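Local coordinates for protein actinorhodin polyketide putative beta-ketoacyl synthase 2 (Streptomyces coelicolor A3, PDB 1TQY) that probably helps set polyketide chain length, as the chain length factor partnered with a ketosynthase in actinorhodin biosynthesis, at residues 356-362 with 386-392. Coordinates in Å, arbitrary orientation, origin at the centre of the assembly. Numbering follows the deposited sequence.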
loop_
_atom_site.group_PDB
_atom_site.type_symbol
_atom_site.label_atom_id
_atom_site.label_comp_id
_atom_site.label_asym_id
_atom_site.label_seq_id
_atom_site.Cartn_x
_atom_site.Cartn_y
_atom_site.Cartn_z
ATOM N N SER B 356 -25.046 11.859 -7.572
ATOM C CA SER B 356 -25.958 11.674 -8.683
ATOM C C SER B 356 -27.171 10.927 -8.152
ATOM O O SER B 356 -28.313 11.281 -8.445
ATOM C CB SER B 356 -25.265 10.878 -9.793
ATOM O OG SER B 356 -24.178 11.620 -10.325
ATOM N N LEU B 357 -26.924 9.900 -7.348
ATOM C CA LEU B 357 -28.012 9.127 -6.768
ATOM C C LEU B 357 -28.862 9.997 -5.850
ATOM O O LEU B 357 -30.091 9.935 -5.881
ATOM C CB LEU B 357 -27.465 7.946 -5.972
ATOM C CG LEU B 357 -26.616 6.955 -6.756
ATOM C CD1 LEU B 357 -26.137 5.882 -5.810
ATOM C CD2 LEU B 357 -27.413 6.366 -7.900
ATOM N N ARG B 358 -28.201 10.816 -5.039
ATOM C CA ARG B 358 -28.908 11.678 -4.111
ATOM C C ARG B 358 -29.705 12.770 -4.808
ATOM O O ARG B 358 -30.859 13.018 -4.461
ATOM C CB ARG B 358 -27.935 12.320 -3.127
ATOM C CG ARG B 358 -28.621 12.730 -1.840
ATOM C CD ARG B 358 -27.734 13.563 -0.951
ATOM N NE ARG B 358 -27.373 14.822 -1.589
ATOM C CZ ARG B 358 -26.598 15.743 -1.027
ATOM N NH1 ARG B 358 -26.104 15.540 0.187
ATOM N NH2 ARG B 358 -26.315 16.866 -1.678
ATOM N N GLU B 359 -29.083 13.419 -5.790
ATOM C CA GLU B 359 -29.715 14.504 -6.546
ATOM C C GLU B 359 -30.630 14.049 -7.678
ATOM O O GLU B 359 -31.241 14.880 -8.347
ATOM C CB GLU B 359 -28.646 15.428 -7.131
ATOM C CG GLU B 359 -28.537 16.766 -6.428
ATOM C CD GLU B 359 -28.175 16.616 -4.967
ATOM O OE1 GLU B 359 -27.098 16.047 -4.676
ATOM O OE2 GLU B 359 -28.963 17.066 -4.110
ATOM N N GLY B 360 -30.713 12.743 -7.911
ATOM C CA GLY B 360 -31.573 12.255 -8.976
ATOM C C GLY B 360 -31.147 12.604 -10.400
ATOM O O GLY B 360 -31.953 12.501 -11.325
ATOM N N VAL B 361 -29.893 13.016 -10.585
ATOM C CA VAL B 361 -29.386 13.356 -11.912
ATOM C C VAL B 361 -28.007 12.751 -12.162
ATOM O O VAL B 361 -27.196 12.630 -11.240
ATOM C CB VAL B 361 -29.275 14.885 -12.112
ATOM C CG1 VAL B 361 -30.652 15.526 -12.017
ATOM C CG2 VAL B 361 -28.331 15.480 -11.070
ATOM N N ILE B 362 -27.744 12.367 -13.408
ATOM C CA ILE B 362 -26.446 11.793 -13.764
ATOM C C ILE B 362 -25.466 12.882 -14.190
ATOM O O ILE B 362 -25.697 13.584 -15.175
ATOM C CB ILE B 362 -26.571 10.766 -14.924
ATOM C CG1 ILE B 362 -27.503 9.619 -14.502
ATOM C CG2 ILE B 362 -25.184 10.222 -15.290
ATOM C CD1 ILE B 362 -27.792 8.597 -15.595
ATOM N N SER B 386 -31.467 13.672 -16.131
ATOM C CA SER B 386 -32.325 13.425 -14.983
ATOM C C SER B 386 -33.115 12.124 -15.089
ATOM O O SER B 386 -34.288 12.127 -15.464
ATOM C CB SER B 386 -33.283 14.604 -14.792
ATOM O OG SER B 386 -33.947 14.918 -16.008
ATOM N N THR B 387 -32.463 11.016 -14.742
ATOM C CA THR B 387 -33.074 9.686 -14.784
ATOM C C THR B 387 -33.342 9.156 -13.377
ATOM O O THR B 387 -33.897 8.067 -13.212
ATOM C CB THR B 387 -32.147 8.666 -15.462
ATOM O OG1 THR B 387 -31.046 8.374 -14.591
ATOM C CG2 THR B 387 -31.605 9.216 -16.763
ATOM N N ALA B 388 -32.929 9.920 -12.368
ATOM C CA ALA B 388 -33.096 9.521 -10.968
ATOM C C ALA B 388 -32.569 8.108 -10.723
ATOM O O ALA B 388 -33.322 7.222 -10.318
ATOM C CB ALA B 388 -34.569 9.612 -10.561
ATOM N N PRO B 389 -31.262 7.881 -10.966
ATOM C CA PRO B 389 -30.650 6.561 -10.763
ATOM C C PRO B 389 -30.657 6.166 -9.286
ATOM O O PRO B 389 -30.600 7.026 -8.408
ATOM C CB PRO B 389 -29.237 6.749 -11.306
ATOM C CG PRO B 389 -28.961 8.189 -10.994
ATOM C CD PRO B 389 -30.252 8.863 -11.400
ATOM N N ARG B 390 -30.733 4.869 -9.016
ATOM C CA ARG B 390 -30.759 4.391 -7.640
ATOM C C ARG B 390 -29.559 3.490 -7.357
ATOM O O ARG B 390 -29.178 3.275 -6.205
ATOM C CB ARG B 390 -32.053 3.621 -7.383
ATOM C CG ARG B 390 -32.529 3.683 -5.945
ATOM C CD ARG B 390 -33.346 2.452 -5.560
ATOM N NE ARG B 390 -32.494 1.271 -5.398
ATOM C CZ ARG B 390 -32.935 0.075 -5.017
ATOM N NH1 ARG B 390 -34.227 -0.097 -4.761
ATOM N NH2 ARG B 390 -32.084 -0.937 -4.881
ATOM N N THR B 391 -28.970 2.954 -8.417
ATOM C CA THR B 391 -27.814 2.077 -8.284
ATOM C C THR B 391 -26.777 2.485 -9.314
ATOM O O THR B 391 -27.085 2.635 -10.494
ATOM C CB THR B 391 -28.197 0.606 -8.513
ATOM O OG1 THR B 391 -29.157 0.210 -7.527
ATOM C CG2 THR B 391 -26.971 -0.289 -8.407
ATOM N N ALA B 392 -25.545 2.665 -8.864
ATOM C CA ALA B 392 -24.482 3.068 -9.757
ATOM C C ALA B 392 -23.306 2.120 -9.649
ATOM O O ALA B 392 -23.036 1.581 -8.573
ATOM C CB ALA B 392 -24.032 4.486 -9.418
#
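Pro389 forms the apolar centre, its CA-to-CB bond directed at segment 356-362 and its ring met by two side chains: Leu357 brings CD2 to 3.9 Å from Pro389 CB, and Ile362 places CG1 4.1 Å from Pro389 CG. Leu357 CD2 also lies 4.2 Å from Ala392 CB and 3.3 Å from Pro389 O, so the leucine rests along the backbone that leads into strand 391-398. Val301, on the parallel neighbouring strand 301-303, touches Ile362, Pro389 and Ala392 and extends this apolar patch. The contact thus joins the C-terminal end of helix 345-359 to the start of a sheet strand in the thiolase-type fold. Here the chain leaves the helix through Gly360 with positive phi, and Val361 N makes a weak 3.2 Å hydrogen bond to Ser356 O, a 6→1 bond of the kind found in Schellman motifs. The positive phi favours glycine here, and the backbones run close, Gly360 CA lying 3.7 Å from Ala388 CA. The turn also presents Gly360 O to Ala388 N, 2.9 Å away, in a hydrogen bond bent to 132°. Toward the exposed Ser386 and Thr387, Val361 CG1 meets Ser386 CB at 3.9 Å and Ile362 CD1 approaches Thr387 OG1 at 3.4 Å. Asp300 OD1 accepts hydrogen bonds from Arg390 N and Thr391 N, holding the backbone where the strand starts. Since the single hydrogen bond between the segments is backbone to backbone, the side chains contribute through apolar fit rather than polar pairing.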